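Local coordinates for protein RNA-dependent RNA Polymerase (Bombyx mori cytoplasmic polyhedrosis virus, PDB 6TZ0) that catalyses RNA-templated RNA synthesis, making plus strands by fully conservative transcription and probably minus strands during replication of the double-stranded viral genome, at residues Val555-Lys560 against Asn632-Tyr637; Glu759-Ile764 against Gly843-Tyr848; Lys921-Ser926 against Ala981-Glu986; Gly1081-Phe1086 against Gln1121-Arg1126. All blocks are in the same frame, centred on the assembly; numbering follows the deposited sequence.

The four contacts follow one another along the chain without interleaving, and none touches another. Interaction 1 belongs to the catalytic domain: the side chain of Tyr637 comes about 4 Å from that of Asp552, which binds UTP, and that of Val555 about 8 Å from that of Val548, at a magnesium site, neither ligand being bound here. The other three lie away from the nucleotide and metal sites. Interactions 3 and 4 both fall in the C-terminal region, centres about 39 Å apart; buried interaction 2 has its centre about 16 Å from that of the chain. Between nearest atoms, interactions 2 and 4 approach most closely, about 14 Å, and interaction 1 stays about 26 Å or more from the rest.

Interaction 1. Residues Val555-Lys560 against Asn632-Tyr637; sequences VTTNTK and NAEGTY
The Tyr637 ring lies against Val555 and Lys560, joining two parts of the polymerase palm: the start of helix 557-573, which follows the metal-binding strand 541-548, and the loop leading into helix 644-665, whose place and sequence are consistent with the motif B helix of viral polymerases. A chi1 of -161° sets Tyr637 CG anti to the backbone N; the side chain crosses that of Lys560 at about a right angle. Lys560 CD meets the ring at its edge, in plane, 4.0 Å from Tyr637 CE1, and Val555 CG1 comes in obliquely, 4.4 Å from Tyr637 CD1. His647 stacks on the same ring, His648 meets it edge-to-face, and OH makes a weak hydrogen bond to Asp643.

At Thr556 and Gly635 the backbones come closest, with 4.8 Å between Thr556 CA and Gly635 CA. Gly635 has a positive phi of 108°, a conformation readily adopted by glycine. The Glu634 chain, bent at chi2 (-90°), crosses the Thr557 side chain at about a right angle, with Glu634 OE1 3.6 Å from Thr557 OG1. The same carboxylate has other partners: OE2 is hydrogen-bonded to Thr618 OG1, and OE1 makes a weak bond to His542 of the Viral structural protein 4 chain, placing this edge of the palm at a subunit interface.

Thr556 occupies the N-cap position. Its carbonyl O accepts the first-turn bond from Lys560 N at 3.3 Å, and its OG1 is hydrogen-bonded to Thr559 OG1 at 3.0 Å.

Interaction 2. Residues Glu759-Ile764 against Gly843-Tyr848; sequences ELNALI and GEYPAY
Asn761 presents its side-chain amide to the rim of the Tyr845 ring, the two planes only 21° apart and therefore nearly coplanar. Asn761 OD1 lies at the ring edge, near its plane, 3.4 Å from Tyr845 CD1. The other branch, ND2, gives a hydrogen bond to Gly843 O at 2.9 Å, with an N-H...O angle of 139°; that acceptor sits essentially in the amide plane. On helix 754-766, Asn761 CB points toward the loop between strands 827-831 and 867-868, and chi1 -74° sets CG anti to the carbonyl carbon.

The preceding residue, Leu760, brings CD1 obliquely to the same ring, 4.2 Å from Tyr845 CE1. Pro846 CD rests over one face of the ring, offset toward the rim, so its own neighbour in sequence helps to position the tyrosine. The phenol end is fixed by a hydrogen bond to Lys778 O in helix 774-786, and Glu844 O accepts a bond from Arg867 NE.

The contact is buried and mixed in character. Its one crossing hydrogen bond satisfies a buried amide N-H of Asn761 with the carbonyl of Gly843, while OD1 merely lies by the ring edge.

Interaction 3. Residues Lys921-Ser926 against Ala981-Glu986; sequences KKEDIS and AMATKE
Residues Lys922 to Ile925 run across Ala981 to Thr984 with end-to-end directions 99° apart, so the two segments cross almost perpendicularly. At the crossing Asp924 CA and Met982 CA are 4.7 Å apart. One main-chain hydrogen bond spans it, from Ala983 N to Glu923 O at 2.9 Å, and its N-H...O angle of 174° makes it nearly straight. The crossing lies in the C-terminal region, which in reoviral polymerases forms the bracelet domain, and it adjoins the point where Lys921 is bonded through its backbone to Thr988. Met982 is in turn backbone-bonded to Trp445, tying this part of the bracelet to the central polymerase region.

Side chains fill in around the bond. The chain of Lys922, bent at chi2 and chi3, crosses that of Met982 obliquely and lays CG 3.6 Å from Met982 SD, while its NZ turns back to Val920 O. Glu923 CB lies 3.8 Å from Thr984 CG2, and OE1 of the same bent chain lies by the methyl of Ala983.

Just beyond the crossing, Ser926 is the N-cap of helix 927-937. Ile925, the residue before it, supplies the apolar part of the contact. Its CG1 lies between the backbone N and the carbonyl carbon (chi1 61°), leaving CG2 beside the backbone N. The two branches address different alanines of the other segment. Ile925 CG2 packs 3.8 Å from Ala983 CB, and Ile925 CD1 reaches Ala981 CB at 4.2 Å.

Interaction 4. Residues Gly1081-Phe1086 against Gln1121-Arg1126; sequences GNYHKF and QGILLR
The Phe1086 ring receives Leu1124 CD1 over the centre of one face, a CH-pi contact with the methyl 3.6 Å from the ring centroid and 11° off its normal. This is loop-on-helix packing within the C-terminal region: the turn joining helices 1074-1080 and 1091-1101 lies on helix 1118-1132. The Leu1124 side chain crosses Phe1086 at about a right angle, and it also touches Phe1110 and Phe1111 of helix 1107-1114.

Tyr1083 has the backbone carbon C of Arg1126 over one face, and Ile1123 O approaches its ring obliquely, 3.6 Å from Tyr1083 CE2. Its CB points toward the helix, with CG anti to the backbone N (chi1 -171°), and the side chain also packs on Ala1127 and Tyr1130. Its hydroxyl ends beside the aliphatic start of the arginine, with Tyr1083 OH 3.4 Å from Arg1126 CB; the ring and guanidinium planes stand 70° apart, so they do not stack.

Within the loop, Tyr1083 N is hydrogen-bonded to Phe1086 O at 3.1 Å. Ile1123 CG2 serves two rings: it lies 4.0 Å from Tyr1083 CD2, and it meets the His1084 imidazole at its edge, 3.6 Å from His1084 CD2.

Interaction 1. Residues Val555-Lys560 against Asn632-Tyr637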
loop_
_atom_site.group_PDB
_atom_site.type_symbol
_atom_site.label_atom_id
_atom_site.label_comp_id
_atom_site.label_asym_id
_atom_site.label_seq_id
_atom_site.Cartn_x
_atom_site.Cartn_y
_atom_site.Cartn_z
ATOM N N VAL A 555 7.427 11.211 -10.231
ATOM C CA VAL A 555 6.905 10.573 -11.436
ATOM C C VAL A 555 5.807 11.461 -12.009
ATOM O O VAL A 555 4.727 11.579 -11.429
ATOM C CB VAL A 555 6.382 9.162 -11.141
ATOM C CG1 VAL A 555 5.733 8.554 -12.370
ATOM C CG2 VAL A 555 7.507 8.282 -10.661
ATOM N N THR A 556 6.074 12.081 -13.151
ATOM C CA THR A 556 5.091 12.937 -13.797
ATOM C C THR A 556 4.141 12.075 -14.627
ATOM O O THR A 556 4.119 10.847 -14.523
ATOM C CB THR A 556 5.786 13.998 -14.644
ATOM O OG1 THR A 556 6.483 13.368 -15.720
ATOM C CG2 THR A 556 6.791 14.755 -13.810
ATOM N N THR A 557 3.332 12.714 -15.466
ATOM C CA THR A 557 2.424 11.967 -16.328
ATOM C C THR A 557 3.189 11.334 -17.489
ATOM O O THR A 557 2.942 10.175 -17.868
ATOM C CB THR A 557 1.334 12.910 -16.832
ATOM O OG1 THR A 557 0.852 13.689 -15.734
ATOM C CG2 THR A 557 0.172 12.130 -17.362
ATOM N N ASN A 558 4.157 12.076 -18.025
ATOM C CA ASN A 558 5.006 11.559 -19.085
ATOM C C ASN A 558 5.926 10.451 -18.589
ATOM O O ASN A 558 6.307 9.574 -19.369
ATOM C CB ASN A 558 5.822 12.695 -19.681
ATOM C CG ASN A 558 4.970 13.694 -20.409
ATOM O OD1 ASN A 558 4.026 13.330 -21.087
ATOM N ND2 ASN A 558 5.306 14.967 -20.283
ATOM N N THR A 559 6.302 10.474 -17.311
ATOM C CA THR A 559 7.096 9.382 -16.765
ATOM C C THR A 559 6.259 8.115 -16.637
ATOM O O THR A 559 6.768 7.006 -16.842
ATOM C CB THR A 559 7.683 9.803 -15.418
ATOM O OG1 THR A 559 8.410 11.021 -15.588
ATOM C CG2 THR A 559 8.644 8.764 -14.888
ATOM N N LYS A 560 4.967 8.267 -16.334
ATOM C CA LYS A 560 4.037 7.144 -16.362
ATOM C C LYS A 560 3.895 6.573 -17.768
ATOM O O LYS A 560 3.715 5.357 -17.937
ATOM C CB LYS A 560 2.685 7.603 -15.817
ATOM C CG LYS A 560 1.579 6.580 -15.881
ATOM C CD LYS A 560 1.777 5.459 -14.901
ATOM C CE LYS A 560 0.753 4.377 -15.149
ATOM N NZ LYS A 560 -0.621 4.902 -15.013
ATOM N N ASN A 632 -5.330 17.804 -4.102
ATOM C CA ASN A 632 -3.908 17.880 -4.390
ATOM C C ASN A 632 -3.697 18.310 -5.839
ATOM O O ASN A 632 -4.597 18.217 -6.668
ATOM C CB ASN A 632 -3.258 16.519 -4.130
ATOM C CG ASN A 632 -1.753 16.585 -4.073
ATOM O OD1 ASN A 632 -1.162 17.653 -4.177
ATOM N ND2 ASN A 632 -1.120 15.434 -3.943
ATOM N N ALA A 633 -2.497 18.794 -6.138
ATOM C CA ALA A 633 -2.121 18.940 -7.532
ATOM C C ALA A 633 -1.836 17.568 -8.139
ATOM O O ALA A 633 -1.633 16.578 -7.434
ATOM C CB ALA A 633 -0.909 19.854 -7.680
ATOM N N GLU A 634 -1.827 17.514 -9.463
ATOM C CA GLU A 634 -1.782 16.248 -10.175
ATOM C C GLU A 634 -0.362 15.967 -10.655
ATOM O O GLU A 634 0.437 16.881 -10.854
ATOM C CB GLU A 634 -2.773 16.275 -11.344
ATOM C CG GLU A 634 -3.253 14.914 -11.843
ATOM C CD GLU A 634 -2.378 14.342 -12.930
ATOM O OE1 GLU A 634 -1.775 15.142 -13.671
ATOM O OE2 GLU A 634 -2.285 13.099 -13.047
ATOM N N GLY A 635 -0.040 14.689 -10.803
ATOM C CA GLY A 635 1.280 14.314 -11.268
ATOM C C GLY A 635 2.133 13.699 -10.181
ATOM O O GLY A 635 3.361 13.813 -10.196
ATOM N N THR A 636 1.482 13.077 -9.216
ATOM C CA THR A 636 2.129 12.291 -8.185
ATOM C C THR A 636 1.964 10.836 -8.628
ATOM O O THR A 636 1.570 10.570 -9.765
ATOM C CB THR A 636 1.498 12.649 -6.831
ATOM O OG1 THR A 636 1.315 14.064 -6.784
ATOM C CG2 THR A 636 2.409 12.320 -5.649
ATOM N N TYR A 637 2.291 9.880 -7.769
ATOM C CA TYR A 637 1.895 8.516 -8.019
ATOM C C TYR A 637 1.116 8.028 -6.805
ATOM O O TYR A 637 1.579 8.222 -5.672
ATOM C CB TYR A 637 3.106 7.620 -8.280
ATOM C CG TYR A 637 2.722 6.344 -8.969
ATOM C CD1 TYR A 637 2.461 6.335 -10.331
ATOM C CD2 TYR A 637 2.574 5.162 -8.262
ATOM C CE1 TYR A 637 2.090 5.183 -10.971
ATOM C CE2 TYR A 637 2.200 4.005 -8.898
ATOM C CZ TYR A 637 1.959 4.022 -10.249
ATOM O OH TYR A 637 1.587 2.866 -10.885
#

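Interaction 2. Residues Glu759-Ile764 against Gly843-Tyr848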
loop_
_atom_site.group_PDB
_atom_site.type_symbol
_atom_site.label_atom_id
_atom_site.label_comp_id
_atom_site.label_asym_id
_atom_site.label_seq_id
_atom_site.Cartn_x
_atom_site.Cartn_y
_atom_site.Cartn_z
ATOM N N GLU A 759 3.409 -9.756 21.279
ATOM C CA GLU A 759 3.962 -8.590 20.597
ATOM C C GLU A 759 5.293 -8.167 21.204
ATOM O O GLU A 759 6.235 -7.821 20.475
ATOM C CB GLU A 759 2.957 -7.443 20.656
ATOM C CG GLU A 759 3.399 -6.176 19.964
ATOM C CD GLU A 759 2.349 -5.087 20.025
ATOM O OE1 GLU A 759 1.277 -5.322 20.623
ATOM O OE2 GLU A 759 2.593 -3.993 19.477
ATOM N N LEU A 760 5.392 -8.203 22.535
ATOM C CA LEU A 760 6.642 -7.851 23.199
ATOM C C LEU A 760 7.744 -8.850 22.867
ATOM O O LEU A 760 8.884 -8.450 22.613
ATOM C CB LEU A 760 6.411 -7.742 24.711
ATOM C CG LEU A 760 7.444 -7.157 25.685
ATOM C CD1 LEU A 760 8.440 -8.183 26.196
ATOM C CD2 LEU A 760 8.188 -6.001 25.038
ATOM N N ASN A 761 7.415 -10.143 22.825
ATOM C CA ASN A 761 8.403 -11.158 22.475
ATOM C C ASN A 761 8.841 -11.040 21.023
ATOM O O ASN A 761 10.017 -11.251 20.713
ATOM C CB ASN A 761 7.850 -12.555 22.746
ATOM C CG ASN A 761 7.805 -12.884 24.216
ATOM O OD1 ASN A 761 8.722 -12.552 24.962
ATOM N ND2 ASN A 761 6.750 -13.557 24.639
ATOM N N ALA A 762 7.923 -10.678 20.124
ATOM C CA ALA A 762 8.306 -10.485 18.728
ATOM C C ALA A 762 9.219 -9.276 18.559
ATOM O O ALA A 762 10.180 -9.326 17.786
ATOM C CB ALA A 762 7.064 -10.345 17.853
ATOM N N LEU A 763 8.959 -8.190 19.293
ATOM C CA LEU A 763 9.831 -7.021 19.199
ATOM C C LEU A 763 11.199 -7.271 19.825
ATOM O O LEU A 763 12.219 -6.785 19.311
ATOM C CB LEU A 763 9.161 -5.823 19.862
ATOM C CG LEU A 763 7.952 -5.226 19.151
ATOM C CD1 LEU A 763 7.289 -4.230 20.055
ATOM C CD2 LEU A 763 8.378 -4.547 17.875
ATOM N N ILE A 764 11.234 -8.022 20.927
ATOM C CA ILE A 764 12.494 -8.415 21.550
ATOM C C ILE A 764 13.297 -9.321 20.622
ATOM O O ILE A 764 14.517 -9.172 20.492
ATOM C CB ILE A 764 12.209 -9.066 22.919
ATOM C CG1 ILE A 764 11.772 -8.012 23.939
ATOM C CG2 ILE A 764 13.376 -9.859 23.438
ATOM C CD1 ILE A 764 12.785 -6.936 24.178
ATOM N N GLY A 843 3.106 -15.860 29.403
ATOM C CA GLY A 843 3.978 -14.844 28.855
ATOM C C GLY A 843 4.963 -15.397 27.849
ATOM O O GLY A 843 5.304 -14.708 26.881
ATOM N N GLU A 844 5.402 -16.641 28.074
ATOM C CA GLU A 844 6.420 -17.338 27.277
ATOM C C GLU A 844 7.712 -16.531 27.197
ATOM O O GLU A 844 8.307 -16.358 26.134
ATOM C CB GLU A 844 5.904 -17.683 25.878
ATOM C CG GLU A 844 4.798 -18.704 25.853
ATOM C CD GLU A 844 4.336 -19.014 24.451
ATOM O OE1 GLU A 844 4.828 -18.365 23.509
ATOM O OE2 GLU A 844 3.471 -19.897 24.290
ATOM N N TYR A 845 8.142 -16.038 28.338
ATOM C CA TYR A 845 9.315 -15.195 28.393
ATOM C C TYR A 845 10.492 -15.980 28.972
ATOM O O TYR A 845 10.285 -16.899 29.768
ATOM C CB TYR A 845 9.020 -13.954 29.247
ATOM C CG TYR A 845 10.040 -12.867 29.147
ATOM C CD1 TYR A 845 10.089 -12.056 28.029
ATOM C CD2 TYR A 845 10.955 -12.653 30.159
ATOM C CE1 TYR A 845 11.020 -11.074 27.916
ATOM C CE2 TYR A 845 11.890 -11.663 30.060
ATOM C CZ TYR A 845 11.913 -10.877 28.934
ATOM O OH TYR A 845 12.842 -9.888 28.814
ATOM N N PRO A 846 11.726 -15.696 28.542
ATOM C CA PRO A 846 12.885 -16.397 29.109
ATOM C C PRO A 846 13.098 -16.085 30.582
ATOM O O PRO A 846 13.016 -14.935 31.014
ATOM C CB PRO A 846 14.052 -15.886 28.259
ATOM C CG PRO A 846 13.432 -15.498 26.990
ATOM C CD PRO A 846 12.097 -14.944 27.333
ATOM N N ALA A 847 13.392 -17.127 31.347
ATOM C CA ALA A 847 13.392 -17.060 32.798
ATOM C C ALA A 847 14.798 -16.967 33.374
ATOM O O ALA A 847 15.788 -17.315 32.734
ATOM C CB ALA A 847 12.673 -18.277 33.387
ATOM N N TYR A 848 14.859 -16.483 34.604
ATOM C CA TYR A 848 16.067 -16.438 35.417
ATOM C C TYR A 848 16.191 -17.730 36.216
ATOM O O TYR A 848 15.243 -18.516 36.261
ATOM C CB TYR A 848 16.007 -15.202 36.316
ATOM C CG TYR A 848 16.222 -13.905 35.584
ATOM C CD1 TYR A 848 17.500 -13.413 35.376
ATOM C CD2 TYR A 848 15.149 -13.184 35.081
ATOM C CE1 TYR A 848 17.708 -12.238 34.705
ATOM C CE2 TYR A 848 15.345 -12.001 34.408
ATOM C CZ TYR A 848 16.627 -11.535 34.222
ATOM O OH TYR A 848 16.835 -10.361 33.550
#

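Interaction 3. Residues Lys921-Ser926 against Ala981-Glu986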
loop_
_atom_site.group_PDB
_atom_site.type_symbol
_atom_site.label_atom_id
_atom_site.label_comp_id
_atom_site.label_asym_id
_atom_site.label_seq_id
_atom_site.Cartn_x
_atom_site.Cartn_y
_atom_site.Cartn_z
ATOM N N LYS A 921 -19.109 -4.832 19.727
ATOM C CA LYS A 921 -20.192 -5.644 19.194
ATOM C C LYS A 921 -20.748 -5.010 17.927
ATOM O O LYS A 921 -21.140 -3.840 17.928
ATOM C CB LYS A 921 -21.302 -5.817 20.230
ATOM C CG LYS A 921 -22.470 -6.649 19.740
ATOM C CD LYS A 921 -22.034 -8.055 19.390
ATOM C CE LYS A 921 -21.664 -8.834 20.630
ATOM N NZ LYS A 921 -21.316 -10.243 20.311
ATOM N N LYS A 922 -20.786 -5.793 16.855
ATOM C CA LYS A 922 -21.321 -5.368 15.571
ATOM C C LYS A 922 -22.735 -5.905 15.423
ATOM O O LYS A 922 -23.044 -7.000 15.903
ATOM C CB LYS A 922 -20.448 -5.867 14.413
ATOM C CG LYS A 922 -19.287 -4.956 14.025
ATOM C CD LYS A 922 -18.141 -4.975 15.024
ATOM C CE LYS A 922 -17.423 -6.308 15.031
ATOM N NZ LYS A 922 -16.283 -6.297 15.982
ATOM N N GLU A 923 -23.593 -5.133 14.765
ATOM C CA GLU A 923 -24.980 -5.524 14.552
ATOM C C GLU A 923 -25.090 -6.076 13.134
ATOM O O GLU A 923 -25.007 -5.324 12.159
ATOM C CB GLU A 923 -25.914 -4.340 14.789
ATOM C CG GLU A 923 -27.349 -4.737 15.070
ATOM C CD GLU A 923 -28.177 -4.851 13.821
ATOM O OE1 GLU A 923 -27.917 -4.076 12.883
ATOM O OE2 GLU A 923 -29.075 -5.717 13.771
ATOM N N ASP A 924 -25.275 -7.387 13.025
ATOM C CA ASP A 924 -25.097 -8.088 11.764
ATOM C C ASP A 924 -26.322 -7.965 10.864
ATOM O O ASP A 924 -27.421 -7.620 11.302
ATOM C CB ASP A 924 -24.799 -9.566 12.011
ATOM C CG ASP A 924 -23.444 -9.790 12.646
ATOM O OD1 ASP A 924 -22.542 -8.945 12.452
ATOM O OD2 ASP A 924 -23.276 -10.821 13.330
ATOM N N ILE A 925 -26.109 -8.261 9.581
ATOM C CA ILE A 925 -27.181 -8.341 8.595
ATOM C C ILE A 925 -27.821 -9.721 8.668
ATOM O O ILE A 925 -27.301 -10.622 9.336
ATOM C CB ILE A 925 -26.670 -8.043 7.173
ATOM C CG1 ILE A 925 -25.606 -9.053 6.760
ATOM C CG2 ILE A 925 -26.105 -6.650 7.083
ATOM C CD1 ILE A 925 -25.232 -8.960 5.305
ATOM N N SER A 926 -28.956 -9.887 7.993
ATOM C CA SER A 926 -29.685 -11.144 8.036
ATOM C C SER A 926 -28.921 -12.230 7.278
ATOM O O SER A 926 -28.252 -11.945 6.282
ATOM C CB SER A 926 -31.078 -10.964 7.438
ATOM O OG SER A 926 -31.013 -10.678 6.056
ATOM N N ALA A 981 -19.475 -7.462 7.623
ATOM C CA ALA A 981 -20.628 -6.664 7.227
ATOM C C ALA A 981 -21.507 -6.319 8.423
ATOM O O ALA A 981 -21.608 -7.080 9.389
ATOM C CB ALA A 981 -21.466 -7.386 6.172
ATOM N N MET A 982 -22.152 -5.155 8.341
ATOM C CA MET A 982 -23.020 -4.644 9.392
ATOM C C MET A 982 -24.306 -4.120 8.777
ATOM O O MET A 982 -24.328 -3.695 7.620
ATOM C CB MET A 982 -22.364 -3.509 10.167
ATOM C CG MET A 982 -21.166 -3.904 10.977
ATOM S SD MET A 982 -20.460 -2.427 11.700
ATOM C CE MET A 982 -19.796 -1.710 10.214
ATOM N N ALA A 983 -25.378 -4.134 9.566
ATOM C CA ALA A 983 -26.638 -3.538 9.146
ATOM C C ALA A 983 -26.815 -2.112 9.642
ATOM O O ALA A 983 -27.843 -1.495 9.347
ATOM C CB ALA A 983 -27.817 -4.393 9.617
ATOM N N THR A 984 -25.845 -1.576 10.379
ATOM C CA THR A 984 -25.880 -0.199 10.839
ATOM C C THR A 984 -24.463 0.351 10.852
ATOM O O THR A 984 -23.488 -0.383 10.667
ATOM C CB THR A 984 -26.517 -0.082 12.224
ATOM O OG1 THR A 984 -26.605 1.300 12.592
ATOM C CG2 THR A 984 -25.689 -0.833 13.248
ATOM N N LYS A 985 -24.346 1.657 11.078
ATOM C CA LYS A 985 -23.048 2.312 11.018
ATOM C C LYS A 985 -22.387 2.496 12.376
ATOM O O LYS A 985 -21.242 2.956 12.425
ATOM C CB LYS A 985 -23.171 3.675 10.333
ATOM C CG LYS A 985 -23.981 4.693 11.108
ATOM C CD LYS A 985 -24.099 5.994 10.331
ATOM C CE LYS A 985 -24.943 7.019 11.075
ATOM N NZ LYS A 985 -24.279 7.509 12.315
ATOM N N GLU A 986 -23.062 2.157 13.470
ATOM C CA GLU A 986 -22.481 2.295 14.796
ATOM C C GLU A 986 -22.350 0.939 15.479
ATOM O O GLU A 986 -23.130 0.015 15.234
ATOM C CB GLU A 986 -23.309 3.249 15.665
ATOM C CG GLU A 986 -24.689 2.748 16.071
ATOM C CD GLU A 986 -25.778 3.129 15.085
ATOM O OE1 GLU A 986 -25.450 3.538 13.953
ATOM O OE2 GLU A 986 -26.968 3.021 15.447
#

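Interaction 4. Residues Gly1081-Phe1086 against Gln1121-Arg1126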
loop_
_atom_site.group_PDB
_atom_site.type_symbol
_atom_site.label_atom_id
_atom_site.label_comp_id
_atom_site.label_asym_id
_atom_site.label_seq_id
_atom_site.Cartn_x
_atom_site.Cartn_y
_atom_site.Cartn_z
ATOM N N GLY A 1081 6.178 -29.947 13.926
ATOM C CA GLY A 1081 5.033 -29.236 13.392
ATOM C C GLY A 1081 4.126 -30.036 12.482
ATOM O O GLY A 1081 3.356 -30.897 12.919
ATOM N N ASN A 1082 4.238 -29.740 11.192
ATOM C CA ASN A 1082 3.327 -30.164 10.146
ATOM C C ASN A 1082 3.866 -31.380 9.390
ATOM O O ASN A 1082 4.917 -31.931 9.710
ATOM C CB ASN A 1082 3.072 -28.978 9.212
ATOM C CG ASN A 1082 4.354 -28.306 8.755
ATOM O OD1 ASN A 1082 5.456 -28.782 9.028
ATOM N ND2 ASN A 1082 4.214 -27.175 8.077
ATOM N N TYR A 1083 3.124 -31.813 8.371
ATOM C CA TYR A 1083 3.681 -32.791 7.445
ATOM C C TYR A 1083 4.507 -32.087 6.375
ATOM O O TYR A 1083 5.725 -32.277 6.292
ATOM C CB TYR A 1083 2.564 -33.634 6.826
ATOM C CG TYR A 1083 3.073 -34.808 6.020
ATOM C CD1 TYR A 1083 3.629 -35.914 6.654
ATOM C CD2 TYR A 1083 2.989 -34.821 4.632
ATOM C CE1 TYR A 1083 4.098 -36.989 5.930
ATOM C CE2 TYR A 1083 3.455 -35.895 3.901
ATOM C CZ TYR A 1083 4.007 -36.974 4.559
ATOM O OH TYR A 1083 4.474 -38.047 3.839
ATOM N N HIS A 1084 3.860 -31.269 5.546
ATOM C CA HIS A 1084 4.544 -30.244 4.767
ATOM C C HIS A 1084 4.031 -28.852 5.085
ATOM O O HIS A 1084 4.821 -27.963 5.422
ATOM C CB HIS A 1084 4.428 -30.528 3.261
ATOM C CG HIS A 1084 5.223 -31.713 2.817
ATOM N ND1 HIS A 1084 6.600 -31.700 2.749
ATOM C CD2 HIS A 1084 4.840 -32.951 2.424
ATOM C CE1 HIS A 1084 7.032 -32.878 2.340
ATOM N NE2 HIS A 1084 5.985 -33.656 2.134
ATOM N N LYS A 1085 2.722 -28.642 4.997
ATOM C CA LYS A 1085 2.087 -27.428 5.480
ATOM C C LYS A 1085 0.981 -27.713 6.481
ATOM O O LYS A 1085 0.793 -26.934 7.418
ATOM C CB LYS A 1085 1.522 -26.611 4.304
ATOM C CG LYS A 1085 1.009 -25.222 4.688
ATOM C CD LYS A 1085 0.624 -24.386 3.475
ATOM C CE LYS A 1085 -0.699 -24.827 2.883
ATOM N NZ LYS A 1085 -1.829 -24.496 3.790
ATOM N N PHE A 1086 0.285 -28.838 6.332
ATOM C CA PHE A 1086 -0.844 -29.193 7.183
ATOM C C PHE A 1086 -0.330 -29.590 8.559
ATOM O O PHE A 1086 0.251 -30.668 8.721
ATOM C CB PHE A 1086 -1.622 -30.342 6.553
ATOM C CG PHE A 1086 -2.157 -30.035 5.189
ATOM C CD1 PHE A 1086 -3.333 -29.325 5.029
ATOM C CD2 PHE A 1086 -1.475 -30.455 4.058
ATOM C CE1 PHE A 1086 -3.821 -29.040 3.767
ATOM C CE2 PHE A 1086 -1.959 -30.173 2.791
ATOM C CZ PHE A 1086 -3.130 -29.467 2.648
ATOM N N GLN A 1121 -3.907 -33.619 -2.484
ATOM C CA GLN A 1121 -4.605 -34.852 -2.127
ATOM C C GLN A 1121 -3.629 -35.976 -1.787
ATOM O O GLN A 1121 -3.783 -36.662 -0.766
ATOM C CB GLN A 1121 -5.519 -35.247 -3.286
ATOM C CG GLN A 1121 -6.171 -36.581 -3.196
ATOM C CD GLN A 1121 -7.156 -36.816 -4.326
ATOM O OE1 GLN A 1121 -7.355 -35.953 -5.179
ATOM N NE2 GLN A 1121 -7.773 -37.992 -4.340
ATOM N N GLY A 1122 -2.607 -36.163 -2.626
ATOM C CA GLY A 1122 -1.607 -37.179 -2.342
ATOM C C GLY A 1122 -0.768 -36.861 -1.117
ATOM O O GLY A 1122 -0.470 -37.754 -0.312
ATOM N N ILE A 1123 -0.390 -35.584 -0.956
ATOM C CA ILE A 1123 0.373 -35.151 0.216
ATOM C C ILE A 1123 -0.422 -35.394 1.493
ATOM O O ILE A 1123 0.119 -35.855 2.505
ATOM C CB ILE A 1123 0.779 -33.671 0.064
ATOM C CG1 ILE A 1123 1.792 -33.506 -1.065
ATOM C CG2 ILE A 1123 1.370 -33.109 1.346
ATOM C CD1 ILE A 1123 1.992 -32.064 -1.494
ATOM N N LEU A 1124 -1.731 -35.180 1.441
ATOM C CA LEU A 1124 -2.541 -35.296 2.642
ATOM C C LEU A 1124 -2.884 -36.751 2.969
ATOM O O LEU A 1124 -2.968 -37.109 4.153
ATOM C CB LEU A 1124 -3.760 -34.385 2.466
ATOM C CG LEU A 1124 -4.742 -33.989 3.556
ATOM C CD1 LEU A 1124 -4.951 -32.507 3.478
ATOM C CD2 LEU A 1124 -6.045 -34.614 3.232
ATOM N N LEU A 1125 -3.008 -37.616 1.949
ATOM C CA LEU A 1125 -3.083 -39.058 2.207
ATOM C C LEU A 1125 -1.800 -39.585 2.844
ATOM O O LEU A 1125 -1.851 -40.389 3.788
ATOM C CB LEU A 1125 -3.372 -39.820 0.917
ATOM C CG LEU A 1125 -4.796 -39.750 0.376
ATOM C CD1 LEU A 1125 -4.875 -40.397 -0.990
ATOM C CD2 LEU A 1125 -5.744 -40.437 1.344
ATOM N N ARG A 1126 -0.641 -39.138 2.351
ATOM C CA ARG A 1126 0.615 -39.533 2.982
ATOM C C ARG A 1126 0.756 -38.941 4.381
ATOM O O ARG A 1126 1.408 -39.542 5.241
ATOM C CB ARG A 1126 1.792 -39.129 2.098
ATOM C CG ARG A 1126 1.823 -39.882 0.787
ATOM C CD ARG A 1126 2.960 -39.438 -0.116
ATOM N NE ARG A 1126 4.268 -39.837 0.388
ATOM C CZ ARG A 1126 5.418 -39.485 -0.174
ATOM N NH1 ARG A 1126 5.419 -38.729 -1.263
ATOM N NH2 ARG A 1126 6.569 -39.894 0.345
#